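Phosphatidylglycerol lysyltransferase C-terminal domain-containing protein (Bacteroides thetaiotaomicron, PDB 2HQY) is of unknown function but binds coenzyme A and is probably an acyl- or aminoacyl-transferase of the GNAT-like acetyltransferase superfamily. Local coordinates at residues P153-T158 with N250-N255; Q139-H144 with K279-P284; R192-A197 with V233-A238; L9-T14 with T43-I48. All blocks are in the same frame, centred on the assembly; numbering follows the deposited sequence.

Contact 1 (P153-T158 with N250-N255); sequences PDYEYT and NYEFAN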
loop_
_atom_site.group_PDB
_atom_site.type_symbol
_atom_site.label_atom_id
_atom_site.label_comp_id
_atom_site.label_asym_id
_atom_site.label_seq_id
_atom_site.Cartn_x
_atom_site.Cartn_y
_atom_site.Cartn_z
ATOM N N PRO A 153 -29.431 30.073 -1.590
ATOM C CA PRO A 153 -30.062 30.093 -2.930
ATOM C C PRO A 153 -29.064 30.182 -4.094
ATOM O O PRO A 153 -29.422 29.866 -5.244
ATOM C CB PRO A 153 -30.943 31.348 -2.889
ATOM C CG PRO A 153 -30.354 32.199 -1.805
ATOM C CD PRO A 153 -29.778 31.280 -0.798
ATOM N N ASP A 154 -27.854 30.634 -3.778
ATOM C CA ASP A 154 -26.777 30.856 -4.731
ATOM C C ASP A 154 -25.619 29.834 -4.536
ATOM O O ASP A 154 -24.440 30.074 -4.864
ATOM C CB ASP A 154 -26.235 32.253 -4.515
ATOM C CG ASP A 154 -25.760 32.472 -3.091
ATOM O OD1 ASP A 154 -25.966 31.576 -2.227
ATOM O OD2 ASP A 154 -25.208 33.571 -2.837
ATOM N N TYR A 155 -25.962 28.680 -4.012
ATOM C CA TYR A 155 -24.960 27.613 -3.923
ATOM C C TYR A 155 -24.475 27.236 -5.339
ATOM O O TYR A 155 -25.157 27.518 -6.344
ATOM C CB TYR A 155 -25.551 26.424 -3.157
ATOM C CG TYR A 155 -26.414 25.476 -3.989
ATOM C CD1 TYR A 155 -25.824 24.413 -4.703
ATOM C CD2 TYR A 155 -27.790 25.628 -4.049
ATOM C CE1 TYR A 155 -26.601 23.527 -5.467
ATOM C CE2 TYR A 155 -28.577 24.746 -4.799
ATOM C CZ TYR A 155 -27.978 23.725 -5.511
ATOM O OH TYR A 155 -28.766 22.856 -6.231
ATOM N N GLU A 156 -23.304 26.599 -5.431
ATOM C CA GLU A 156 -22.765 26.184 -6.716
ATOM C C GLU A 156 -22.276 24.749 -6.621
ATOM O O GLU A 156 -21.417 24.440 -5.778
ATOM C CB GLU A 156 -21.613 27.095 -7.170
ATOM C CG GLU A 156 -22.041 28.553 -7.548
ATOM C CD GLU A 156 -20.858 29.475 -7.886
ATOM O OE1 GLU A 156 -19.691 29.080 -7.742
ATOM O OE2 GLU A 156 -21.087 30.614 -8.293
ATOM N N TYR A 157 -22.845 23.883 -7.448
ATOM C CA TYR A 157 -22.342 22.526 -7.612
ATOM C C TYR A 157 -21.447 22.466 -8.852
ATOM O O TYR A 157 -21.812 22.967 -9.940
ATOM C CB TYR A 157 -23.500 21.552 -7.779
ATOM C CG TYR A 157 -23.075 20.138 -8.113
ATOM C CD1 TYR A 157 -22.783 19.213 -7.097
ATOM C CD2 TYR A 157 -22.980 19.704 -9.435
ATOM C CE1 TYR A 157 -22.392 17.914 -7.393
ATOM C CE2 TYR A 157 -22.570 18.396 -9.736
ATOM C CZ TYR A 157 -22.271 17.513 -8.706
ATOM O OH TYR A 157 -21.896 16.224 -9.025
ATOM N N THR A 158 -20.280 21.864 -8.696
ATOM C CA THR A 158 -19.348 21.676 -9.796
ATOM C C THR A 158 -18.875 20.223 -9.851
ATOM O O THR A 158 -18.719 19.588 -8.782
ATOM C CB THR A 158 -18.095 22.574 -9.648
ATOM O OG1 THR A 158 -17.592 22.477 -8.308
ATOM C CG2 THR A 158 -18.400 24.037 -9.992
ATOM N N ASN A 250 -25.555 14.695 -2.499
ATOM C CA ASN A 250 -26.113 13.402 -2.871
ATOM C C ASN A 250 -27.051 13.563 -4.087
ATOM O O ASN A 250 -26.861 12.913 -5.115
ATOM C CB ASN A 250 -26.834 12.838 -1.629
ATOM C CG ASN A 250 -27.477 11.475 -1.854
ATOM O OD1 ASN A 250 -27.898 11.112 -2.965
ATOM N ND2 ASN A 250 -27.586 10.715 -0.754
ATOM N N TYR A 251 -28.037 14.468 -3.965
ATOM C CA TYR A 251 -28.986 14.777 -5.025
ATOM C C TYR A 251 -28.317 15.293 -6.310
ATOM O O TYR A 251 -28.626 14.811 -7.400
ATOM C CB TYR A 251 -29.991 15.797 -4.502
ATOM C CG TYR A 251 -31.013 16.203 -5.527
ATOM C CD1 TYR A 251 -32.104 15.387 -5.803
ATOM C CD2 TYR A 251 -30.863 17.388 -6.242
ATOM C CE1 TYR A 251 -33.057 15.769 -6.754
ATOM C CE2 TYR A 251 -31.814 17.785 -7.205
ATOM C CZ TYR A 251 -32.888 16.961 -7.458
ATOM O OH TYR A 251 -33.815 17.365 -8.416
ATOM N N GLU A 252 -27.421 16.273 -6.205
ATOM C CA GLU A 252 -26.794 16.812 -7.434
ATOM C C GLU A 252 -25.982 15.739 -8.148
ATOM O O GLU A 252 -26.062 15.601 -9.366
ATOM C CB GLU A 252 -25.915 18.034 -7.116
ATOM C CG GLU A 252 -26.739 19.302 -6.759
ATOM C CD GLU A 252 -27.037 20.172 -7.971
ATOM O OE1 GLU A 252 -26.716 19.758 -9.116
ATOM O OE2 GLU A 252 -27.617 21.269 -7.772
ATOM N N PHE A 253 -25.190 14.971 -7.395
ATOM C CA PHE A 253 -24.337 13.993 -8.044
ATOM C C PHE A 253 -25.167 12.827 -8.616
ATOM O O PHE A 253 -24.830 12.330 -9.688
ATOM C CB PHE A 253 -23.232 13.518 -7.089
ATOM C CG PHE A 253 -22.236 12.566 -7.733
ATOM C CD1 PHE A 253 -21.513 12.948 -8.860
ATOM C CD2 PHE A 253 -22.035 11.301 -7.201
ATOM C CE1 PHE A 253 -20.584 12.086 -9.449
ATOM C CE2 PHE A 253 -21.114 10.414 -7.780
ATOM C CZ PHE A 253 -20.381 10.820 -8.904
ATOM N N ALA A 254 -26.258 12.441 -7.942
ATOM C CA ALA A 254 -27.130 11.351 -8.452
ATOM C C ALA A 254 -27.617 11.726 -9.861
ATOM O O ALA A 254 -27.668 10.892 -10.773
ATOM C CB ALA A 254 -28.307 11.088 -7.492
ATOM N N ASN A 255 -27.918 13.006 -10.038
ATOM C CA ASN A 255 -28.362 13.499 -11.341
ATOM C C ASN A 255 -27.317 13.494 -12.451
ATOM O O ASN A 255 -27.664 13.582 -13.651
ATOM C CB ASN A 255 -29.051 14.853 -11.177
ATOM C CG ASN A 255 -30.507 14.677 -10.755
ATOM O OD1 ASN A 255 -31.378 14.342 -11.583
ATOM N ND2 ASN A 255 -30.774 14.858 -9.475
#
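Glu252 of helix 245-256 meets two tyrosines of 153-158, and its side chain can be followed atom by atom. CB lies over one face of the Tyr157 ring. Glu252 CB is 3.6 Å from the Tyr157 ring centroid. This is a CH-pi contact, 21° off the ring normal and displaced toward the rim. The closest ring atom is Tyr157 CD1, at 3.3 Å from Glu252 CB. Glu252 CG lies beyond the rim, 4.0 Å from both Tyr157 CD1 and Tyr157 CG. The chain bends at chi2 (-92°), which lays the carboxylate nearly parallel to the ring (planes 11° apart), above its CB side and past the rim. CD passes near Tyr157 CB. Glu252 OE1 is 3.7 Å from Tyr157 CD2. Glu252 OE2 turns to the other tyrosine and takes a very short hydrogen bond, 2.5 Å, from Tyr155 OH. It lies in the plane of the Tyr155 ring, at its edge, while the carboxylate is steeply turned against that ring. Beyond Glu252, Tyr157 OH reaches the edge of the Phe253 ring, 3.3 Å from Phe253 CD1. The contact sets helix 245-256 against the start of strand 156-159, which pairs antiparallel with strand 207-213. Tyr155 also packs edge-to-face on Phe148 of helix 139-151, and Phe253 reaches Thr207 of the neighbouring strand.

Contact 2 (Q139-H144 with K279-P284); sequences QAKRNH and KLSYQP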
loop_
_atom_site.group_PDB
_atom_site.type_symbol
_atom_site.label_atom_id
_atom_site.label_comp_id
_atom_site.label_asym_id
_atom_site.label_seq_id
_atom_site.Cartn_x
_atom_site.Cartn_y
_atom_site.Cartn_z
ATOM N N GLN A 139 -40.349 12.390 1.192
ATOM C CA GLN A 139 -40.777 13.727 1.587
ATOM C C GLN A 139 -39.785 14.472 2.485
ATOM O O GLN A 139 -39.504 15.648 2.235
ATOM C CB GLN A 139 -42.171 13.720 2.226
ATOM C CG GLN A 139 -42.728 15.134 2.368
ATOM C CD GLN A 139 -44.219 15.174 2.234
ATOM O OE1 GLN A 139 -44.937 14.516 2.984
ATOM N NE2 GLN A 139 -44.706 15.948 1.264
ATOM N N ALA A 140 -39.259 13.810 3.520
ATOM C CA ALA A 140 -38.228 14.414 4.378
ATOM C C ALA A 140 -36.973 14.813 3.588
ATOM O O ALA A 140 -36.367 15.861 3.860
ATOM C CB ALA A 140 -37.849 13.474 5.528
ATOM N N LYS A 141 -36.586 13.981 2.624
ATOM C CA LYS A 141 -35.392 14.277 1.814
ATOM C C LYS A 141 -35.610 15.510 0.932
ATOM O O LYS A 141 -34.722 16.346 0.817
ATOM C CB LYS A 141 -34.950 13.060 0.987
ATOM C CG LYS A 141 -34.589 11.821 1.827
ATOM C CD LYS A 141 -33.507 12.131 2.830
ATOM C CE LYS A 141 -33.110 10.895 3.613
ATOM N NZ LYS A 141 -32.211 11.246 4.736
ATOM N N ARG A 142 -36.804 15.621 0.344
ATOM C CA ARG A 142 -37.186 16.802 -0.427
ATOM C C ARG A 142 -37.182 18.042 0.453
ATOM O O ARG A 142 -36.729 19.112 0.021
ATOM C CB ARG A 142 -38.565 16.628 -1.066
ATOM C CG ARG A 142 -38.592 15.629 -2.205
ATOM C CD ARG A 142 -39.785 15.834 -3.163
ATOM N NE ARG A 142 -41.090 15.767 -2.500
ATOM C CZ ARG A 142 -41.683 14.655 -2.058
ATOM N NH1 ARG A 142 -41.101 13.466 -2.190
ATOM N NH2 ARG A 142 -42.873 14.731 -1.469
ATOM N N ASN A 143 -37.673 17.900 1.682
ATOM C CA ASN A 143 -37.661 18.999 2.648
ATOM C C ASN A 143 -36.250 19.537 2.930
ATOM O O ASN A 143 -36.060 20.755 3.022
ATOM C CB ASN A 143 -38.353 18.579 3.951
ATOM C CG ASN A 143 -39.857 18.358 3.783
ATOM O OD1 ASN A 143 -40.446 18.708 2.759
ATOM N ND2 ASN A 143 -40.481 17.776 4.799
ATOM N N HIS A 144 -35.271 18.630 3.088
ATOM C CA HIS A 144 -33.876 19.026 3.354
ATOM C C HIS A 144 -33.297 19.792 2.159
ATOM O O HIS A 144 -32.575 20.768 2.343
ATOM C CB HIS A 144 -32.947 17.836 3.652
ATOM C CG HIS A 144 -33.451 16.896 4.703
ATOM N ND1 HIS A 144 -34.370 17.285 5.654
ATOM C CD2 HIS A 144 -33.166 15.594 4.960
ATOM C CE1 HIS A 144 -34.634 16.260 6.450
ATOM N NE2 HIS A 144 -33.918 15.225 6.051
ATOM N N LYS A 279 -28.212 5.687 6.116
ATOM C CA LYS A 279 -28.319 4.900 4.890
ATOM C C LYS A 279 -29.717 4.260 4.749
ATOM O O LYS A 279 -30.274 4.215 3.644
ATOM C CB LYS A 279 -27.179 3.874 4.796
ATOM C CG LYS A 279 -25.798 4.573 4.642
ATOM C CD LYS A 279 -24.640 3.669 4.240
ATOM C CE LYS A 279 -23.427 4.586 3.898
ATOM N NZ LYS A 279 -22.095 3.936 3.715
ATOM N N LEU A 280 -30.297 3.795 5.863
ATOM C CA LEU A 280 -31.685 3.316 5.809
ATOM C C LEU A 280 -32.684 4.417 5.412
ATOM O O LEU A 280 -33.696 4.125 4.764
ATOM C CB LEU A 280 -32.113 2.692 7.145
ATOM C CG LEU A 280 -31.513 1.333 7.477
ATOM C CD1 LEU A 280 -31.763 0.996 8.963
ATOM C CD2 LEU A 280 -32.065 0.229 6.561
ATOM N N SER A 281 -32.415 5.655 5.821
ATOM C CA SER A 281 -33.337 6.794 5.611
ATOM C C SER A 281 -33.506 7.126 4.127
ATOM O O SER A 281 -34.490 7.769 3.746
ATOM C CB SER A 281 -32.897 8.064 6.376
ATOM O OG SER A 281 -31.766 8.721 5.770
ATOM N N TYR A 282 -32.536 6.722 3.297
ATOM C CA TYR A 282 -32.634 6.949 1.847
ATOM C C TYR A 282 -33.334 5.785 1.118
ATOM O O TYR A 282 -33.366 5.747 -0.110
ATOM C CB TYR A 282 -31.247 7.217 1.247
ATOM C CG TYR A 282 -30.885 8.688 1.231
ATOM C CD1 TYR A 282 -30.006 9.225 2.174
ATOM C CD2 TYR A 282 -31.447 9.554 0.283
ATOM C CE1 TYR A 282 -29.674 10.594 2.162
ATOM C CE2 TYR A 282 -31.132 10.922 0.262
ATOM C CZ TYR A 282 -30.252 11.442 1.199
ATOM O OH TYR A 282 -29.948 12.791 1.175
ATOM N N GLN A 283 -33.863 4.827 1.879
ATOM C CA GLN A 283 -34.800 3.818 1.351
ATOM C C GLN A 283 -34.184 2.890 0.307
ATOM O O GLN A 283 -34.628 2.886 -0.851
ATOM C CB GLN A 283 -36.037 4.489 0.718
ATOM C CG GLN A 283 -36.669 5.629 1.487
ATOM C CD GLN A 283 -37.217 5.188 2.827
ATOM O OE1 GLN A 283 -37.855 4.138 2.935
ATOM N NE2 GLN A 283 -36.965 5.984 3.862
ATOM N N PRO A 284 -33.198 2.056 0.711
ATOM C CA PRO A 284 -32.571 1.149 -0.247
ATOM C C PRO A 284 -33.555 0.098 -0.772
ATOM O O PRO A 284 -34.465 -0.319 -0.037
ATOM C CB PRO A 284 -31.479 0.481 0.588
ATOM C CG PRO A 284 -32.005 0.530 1.997
ATOM C CD PRO A 284 -32.652 1.875 2.067
HETATM O O HOH W 1 -30.516 13.573 3.735
#
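The Tyr282 ring carries the Lys141 side chain over one face. Lys141 CE sits above the ring centre, 3.6 Å from the centroid and 5° off the normal, a CH-pi contact. Lys141 NZ is over the same face, 4.1 Å from the centroid, and makes a cation-pi interaction. Over one face of the His144 ring lies Ala140 O, close but not hydrogen-bonded. At the edge of the same ring, in its plane, lies a water. This water accepts a hydrogen bond from Lys141 NZ at 3.0 Å and is 2.7 Å from Tyr282 OH. Lys141 NZ also donates to Ser281 OG at 2.8 Å, and Ser281 OG is bonded to Ala278 O. The lysine bends at chi2 (-57°), which lays CD and CE across the ring and carries NZ to the serine. With a leucine in place of Tyr282 the aromatic face and phenol are gone, and the lysine amine would probably be less firmly placed. The contact joins helix 139-151 to Ser281 and Tyr282, where helix 273-281 passes into a loop. Tyr282 also packs on Tyr125 of strand 122-126 and on Ala247 and Asn250 of helix 245-256, which carries the coenzyme A-binding Tyr246.

Contact 3 (R192-A197 with V233-A238); sequences RALIYA and VHVEKA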
loop_
_atom_site.group_PDB
_atom_site.type_symbol
_atom_site.label_atom_id
_atom_site.label_comp_id
_atom_site.label_asym_id
_atom_site.label_seq_id
_atom_site.Cartn_x
_atom_site.Cartn_y
_atom_site.Cartn_z
ATOM N N ARG A 192 -6.380 7.367 3.801
ATOM C CA ARG A 192 -5.365 6.828 2.850
ATOM C C ARG A 192 -6.000 6.464 1.497
ATOM O O ARG A 192 -5.443 6.769 0.426
ATOM C CB ARG A 192 -4.660 5.605 3.454
ATOM C CG ARG A 192 -3.735 5.953 4.641
ATOM C CD ARG A 192 -2.547 6.873 4.209
ATOM N NE ARG A 192 -1.934 6.405 2.965
ATOM C CZ ARG A 192 -1.115 5.358 2.831
ATOM N NH1 ARG A 192 -0.723 4.623 3.896
ATOM N NH2 ARG A 192 -0.665 5.061 1.607
ATOM N N ALA A 193 -7.160 5.814 1.544
ATOM C CA ALA A 193 -7.849 5.410 0.308
ATOM C C ALA A 193 -8.387 6.621 -0.454
ATOM O O ALA A 193 -8.257 6.702 -1.680
ATOM C CB ALA A 193 -8.964 4.431 0.625
ATOM N N LEU A 194 -8.932 7.583 0.281
ATOM C CA LEU A 194 -9.529 8.766 -0.347
ATOM C C LEU A 194 -8.457 9.596 -1.059
ATOM O O LEU A 194 -8.643 10.048 -2.184
ATOM C CB LEU A 194 -10.232 9.575 0.757
ATOM C CG LEU A 194 -11.090 10.773 0.414
ATOM C CD1 LEU A 194 -12.061 11.021 1.620
ATOM C CD2 LEU A 194 -10.150 11.969 0.192
ATOM N N ILE A 195 -7.339 9.781 -0.389
ATOM C CA ILE A 195 -6.256 10.580 -0.939
ATOM C C ILE A 195 -5.646 9.897 -2.185
ATOM O O ILE A 195 -5.364 10.562 -3.192
ATOM C CB ILE A 195 -5.213 10.898 0.143
ATOM C CG1 ILE A 195 -5.801 11.939 1.151
ATOM C CG2 ILE A 195 -3.873 11.307 -0.530
ATOM C CD1 ILE A 195 -4.907 12.180 2.363
ATOM N N TYR A 196 -5.452 8.581 -2.133
ATOM C CA TYR A 196 -4.976 7.860 -3.336
ATOM C C TYR A 196 -5.950 8.091 -4.495
ATOM O O TYR A 196 -5.537 8.370 -5.619
ATOM C CB TYR A 196 -4.838 6.363 -3.041
ATOM C CG TYR A 196 -4.439 5.540 -4.245
ATOM C CD1 TYR A 196 -3.115 5.143 -4.445
ATOM C CD2 TYR A 196 -5.400 5.155 -5.179
ATOM C CE1 TYR A 196 -2.770 4.368 -5.552
ATOM C CE2 TYR A 196 -5.073 4.389 -6.295
ATOM C CZ TYR A 196 -3.778 3.982 -6.466
ATOM O OH TYR A 196 -3.450 3.236 -7.588
ATOM N N ALA A 197 -7.245 7.953 -4.224
ATOM C CA ALA A 197 -8.266 8.166 -5.265
ATOM C C ALA A 197 -8.222 9.553 -5.871
ATOM O O ALA A 197 -8.300 9.712 -7.110
ATOM C CB ALA A 197 -9.658 7.903 -4.703
ATOM N N VAL A 233 -20.988 4.970 -5.195
ATOM C CA VAL A 233 -20.548 6.213 -4.601
ATOM C C VAL A 233 -19.588 5.836 -3.468
ATOM O O VAL A 233 -19.999 5.225 -2.478
ATOM C CB VAL A 233 -21.750 7.073 -4.074
ATOM C CG1 VAL A 233 -21.244 8.363 -3.435
ATOM C CG2 VAL A 233 -22.684 7.391 -5.220
ATOM N N HIS A 234 -18.313 6.168 -3.626
ATOM C CA HIS A 234 -17.271 5.676 -2.691
ATOM C C HIS A 234 -17.025 6.593 -1.503
ATOM O O HIS A 234 -16.635 6.133 -0.425
ATOM C CB HIS A 234 -15.940 5.396 -3.418
ATOM C CG HIS A 234 -16.084 4.471 -4.590
ATOM N ND1 HIS A 234 -17.057 3.490 -4.636
ATOM C CD2 HIS A 234 -15.409 4.389 -5.763
ATOM C CE1 HIS A 234 -16.990 2.867 -5.804
ATOM N NE2 HIS A 234 -15.990 3.384 -6.498
ATOM N N VAL A 235 -17.189 7.895 -1.712
ATOM C CA VAL A 235 -16.844 8.893 -0.696
ATOM C C VAL A 235 -17.905 9.974 -0.757
ATOM O O VAL A 235 -18.335 10.363 -1.853
ATOM C CB VAL A 235 -15.413 9.536 -0.996
ATOM C CG1 VAL A 235 -15.157 10.815 -0.227
ATOM C CG2 VAL A 235 -14.247 8.511 -0.686
ATOM N N GLU A 236 -18.316 10.443 0.420
ATOM C CA GLU A 236 -19.095 11.663 0.539
ATOM C C GLU A 236 -18.688 12.374 1.825
ATOM O O GLU A 236 -18.780 11.789 2.916
ATOM C CB GLU A 236 -20.590 11.300 0.545
ATOM C CG GLU A 236 -21.537 12.445 0.285
ATOM C CD GLU A 236 -22.988 11.969 0.321
ATOM O OE1 GLU A 236 -23.617 11.899 -0.759
ATOM O OE2 GLU A 236 -23.469 11.607 1.425
ATOM N N LYS A 237 -18.201 13.613 1.718
ATOM C CA LYS A 237 -17.730 14.383 2.874
ATOM C C LYS A 237 -18.337 15.755 2.831
ATOM O O LYS A 237 -18.442 16.353 1.760
ATOM C CB LYS A 237 -16.206 14.582 2.872
ATOM C CG LYS A 237 -15.372 13.336 2.990
ATOM C CD LYS A 237 -15.488 12.752 4.364
ATOM C CE LYS A 237 -14.541 11.593 4.491
ATOM N NZ LYS A 237 -14.791 10.951 5.787
ATOM N N ALA A 238 -18.721 16.268 4.000
ATOM C CA ALA A 238 -19.271 17.607 4.084
ATOM C C ALA A 238 -18.798 18.313 5.351
ATOM O O ALA A 238 -18.469 17.660 6.363
ATOM C CB ALA A 238 -20.810 17.577 3.984
#
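Strand 230-238 leads into the coenzyme A pocket, to which its last residue, Ala238, belongs, and helix 185-199 packs on one side of it. Leu194 of the helix carries the contact, which is buried and has no hydrogen bond across it. A chi1 of -173° turns the Leu194 side chain away from its own backbone N, and its branched end points at the strand. Leu194 CD1 comes within 3.6 Å of Val235 CG1. Leu194 CG lies 4.0 Å from Val235 CG2, so both valine methyls face the leucine, and the two side chains cross at about a right angle. The same Leu194 CD1 also touches Lys237 CE, at 3.8 Å. The lysine bends at chi2 (-70°) and then runs straight to its amine. That amine forms a salt bridge with Glu190 and a cation-pi interaction with Trp175, two residues that bind coenzyme A. Leu194 thus packs against the CE end of a lysine that lies close to the ligand. Arg192 forms a salt bridge with Asp42 of the second subunit. The strand has a classic beta bulge, in which two residues, His234 and Val235, stand opposite the single Phe222 of strand 216-227. Strand 230-238 runs antiparallel to strand 216-227 and parallel to strand 263-265.

Contact 4 (L9-T14 with T43-I48); sequences LADRDT and TQFAVI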
loop_
_atom_site.group_PDB
_atom_site.type_symbol
_atom_site.label_atom_id
_atom_site.label_comp_id
_atom_site.label_asym_id
_atom_site.label_seq_id
_atom_site.Cartn_x
_atom_site.Cartn_y
_atom_site.Cartn_z
ATOM N N LEU A 9 -3.155 1.051 -11.197
ATOM C CA LEU A 9 -3.888 1.889 -12.170
ATOM C C LEU A 9 -3.919 1.344 -13.595
ATOM O O LEU A 9 -4.932 1.463 -14.287
ATOM C CB LEU A 9 -3.234 3.261 -12.269
ATOM C CG LEU A 9 -3.138 4.049 -10.983
ATOM C CD1 LEU A 9 -2.383 5.399 -11.208
ATOM C CD2 LEU A 9 -4.567 4.299 -10.487
ATOM N N ALA A 10 -2.800 0.771 -14.032
ATOM C CA ALA A 10 -2.644 0.310 -15.412
ATOM C C ALA A 10 -3.542 -0.876 -15.741
ATOM O O ALA A 10 -3.737 -1.221 -16.903
ATOM C CB ALA A 10 -1.168 -0.024 -15.691
ATOM N N ASP A 11 -4.105 -1.498 -14.710
ATOM C CA ASP A 11 -4.891 -2.721 -14.878
ATOM C C ASP A 11 -6.379 -2.457 -15.058
ATOM O O ASP A 11 -7.181 -3.395 -15.045
ATOM C CB ASP A 11 -4.668 -3.659 -13.683
ATOM C CG ASP A 11 -3.222 -4.071 -13.552
ATOM O OD1 ASP A 11 -2.620 -4.531 -14.554
ATOM O OD2 ASP A 11 -2.688 -3.917 -12.447
ATOM N N ARG A 12 -6.741 -1.190 -15.210
ATOM C CA ARG A 12 -8.135 -0.796 -15.346
ATOM C C ARG A 12 -8.875 -1.585 -16.437
ATOM O O ARG A 12 -9.921 -2.176 -16.162
ATOM C CB ARG A 12 -8.221 0.697 -15.627
ATOM C CG ARG A 12 -9.635 1.178 -15.682
ATOM C CD ARG A 12 -9.612 2.688 -15.753
ATOM N NE ARG A 12 -10.763 3.250 -16.417
ATOM C CZ ARG A 12 -10.850 4.522 -16.788
ATOM N NH1 ARG A 12 -9.824 5.350 -16.564
ATOM N NH2 ARG A 12 -11.964 4.964 -17.390
ATOM N N ASP A 13 -8.324 -1.609 -17.651
ATOM C CA ASP A 13 -8.989 -2.293 -18.787
ATOM C C ASP A 13 -9.158 -3.780 -18.530
ATOM O O ASP A 13 -10.209 -4.360 -18.839
ATOM C CB ASP A 13 -8.225 -2.070 -20.099
ATOM C CG ASP A 13 -8.310 -0.625 -20.614
ATOM O OD1 ASP A 13 -9.097 0.196 -20.087
ATOM O OD2 ASP A 13 -7.571 -0.298 -21.572
ATOM N N THR A 14 -8.119 -4.404 -17.976
ATOM C CA THR A 14 -8.126 -5.841 -17.703
ATOM C C THR A 14 -9.225 -6.228 -16.700
ATOM O O THR A 14 -10.003 -7.190 -16.948
ATOM C CB THR A 14 -6.738 -6.313 -17.170
ATOM O OG1 THR A 14 -5.751 -6.161 -18.197
ATOM C CG2 THR A 14 -6.773 -7.798 -16.707
ATOM N N THR A 43 -3.228 -5.955 -1.974
ATOM C CA THR A 43 -4.136 -6.600 -2.933
ATOM C C THR A 43 -3.444 -7.063 -4.218
ATOM O O THR A 43 -2.690 -6.297 -4.835
ATOM C CB THR A 43 -5.292 -5.632 -3.222
ATOM O OG1 THR A 43 -5.882 -5.282 -1.950
ATOM C CG2 THR A 43 -6.332 -6.225 -4.164
ATOM N N GLN A 44 -3.706 -8.311 -4.592
ATOM C CA GLN A 44 -3.198 -8.857 -5.862
ATOM C C GLN A 44 -4.350 -9.442 -6.681
ATOM O O GLN A 44 -5.429 -9.706 -6.141
ATOM C CB GLN A 44 -2.100 -9.896 -5.578
ATOM C CG GLN A 44 -0.925 -9.313 -4.850
ATOM C CD GLN A 44 0.165 -10.348 -4.528
ATOM O OE1 GLN A 44 -0.105 -11.528 -4.322
ATOM N NE2 GLN A 44 1.419 -9.870 -4.450
ATOM N N PHE A 45 -4.131 -9.630 -7.978
ATOM C CA PHE A 45 -5.119 -10.287 -8.831
ATOM C C PHE A 45 -4.428 -11.196 -9.837
ATOM O O PHE A 45 -3.221 -11.095 -10.094
ATOM C CB PHE A 45 -6.004 -9.280 -9.583
ATOM C CG PHE A 45 -5.322 -8.625 -10.757
ATOM C CD1 PHE A 45 -5.546 -9.077 -12.061
ATOM C CD2 PHE A 45 -4.424 -7.588 -10.550
ATOM C CE1 PHE A 45 -4.900 -8.486 -13.138
ATOM C CE2 PHE A 45 -3.768 -6.981 -11.627
ATOM C CZ PHE A 45 -4.007 -7.427 -12.925
ATOM N N ALA A 46 -5.234 -12.066 -10.419
ATOM C CA ALA A 46 -4.804 -12.893 -11.530
ATOM C C ALA A 46 -6.015 -13.226 -12.373
ATOM O O ALA A 46 -7.141 -13.247 -11.882
ATOM C CB ALA A 46 -4.123 -14.156 -11.031
ATOM N N VAL A 47 -5.782 -13.409 -13.666
ATOM C CA VAL A 47 -6.729 -14.155 -14.483
ATOM C C VAL A 47 -6.258 -15.637 -14.493
ATOM O O VAL A 47 -5.109 -15.971 -14.852
ATOM C CB VAL A 47 -6.910 -13.513 -15.881
ATOM C CG1 VAL A 47 -7.971 -14.270 -16.705
ATOM C CG2 VAL A 47 -7.289 -12.050 -15.732
ATOM N N ILE A 48 -7.128 -16.530 -14.042
ATOM C CA ILE A 48 -6.876 -17.949 -14.196
ATOM C C ILE A 48 -8.136 -18.681 -14.638
ATOM O O ILE A 48 -9.218 -18.491 -14.058
ATOM C CB ILE A 48 -6.325 -18.591 -12.913
ATOM C CG1 ILE A 48 -7.180 -18.214 -11.703
ATOM C CG2 ILE A 48 -4.841 -18.209 -12.723
ATOM C CD1 ILE A 48 -6.982 -19.121 -10.504
#
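Asp11 meets the edge of the Phe45 ring. Asp11 OD2 lies near the ring plane, 3.4 Å from Phe45 CE2, and Asp11 CG is 3.5 Å from Phe45 CZ. Carboxylate and ring planes are 65° apart. Thr14 adds its methyl, with Thr14 CG2 4.1 Å from Phe45 CE1, and the same methyl reaches Val47 CG2 at 4.4 Å. No hydrogen bond crosses the contact. Asp11 is the N-cap residue of helix 12-19, though its side chain makes no capping bond. OD2 instead accepts a hydrogen bond from Thr8 N, which helps hold the carboxylate beside the ring. With an alanine here, Thr8 N is likely to lack this acceptor and a gap to open at the edge of Phe45. On the other partner, a chi1 of 76° carries the Phe45 ring to Asp11 and Thr14. The ring also packs on Ile15 of the helix and on Leu52 and Phe54 of strand 51-58. Phe45 pairs through its backbone with Lys5, and strand 44-48 runs antiparallel to strand 5-6 and to strand 51-58.

How the contacts relate
From the N terminus, contact 4 closes first, joining the start of helix 12-19 to strand 44-48 before any other contact opens. The other three are nested. Contact 2 opens at helix 139-151 and closes last, at 279-284, where helix 273-281 runs out into a loop. Contact 1 lies inside that loop, from strand 156-159 to helix 245-256, and contact 3 is innermost, from helix 185-199 to strand 230-238. Contacts 1 and 2 touch; contacts 1 and 3 touch through Asn250 with Glu236 and Phe253 with Val233. Tyr196 packs on Leu9 and so links contact 3 to contact 4. Both of these also reach the second subunit.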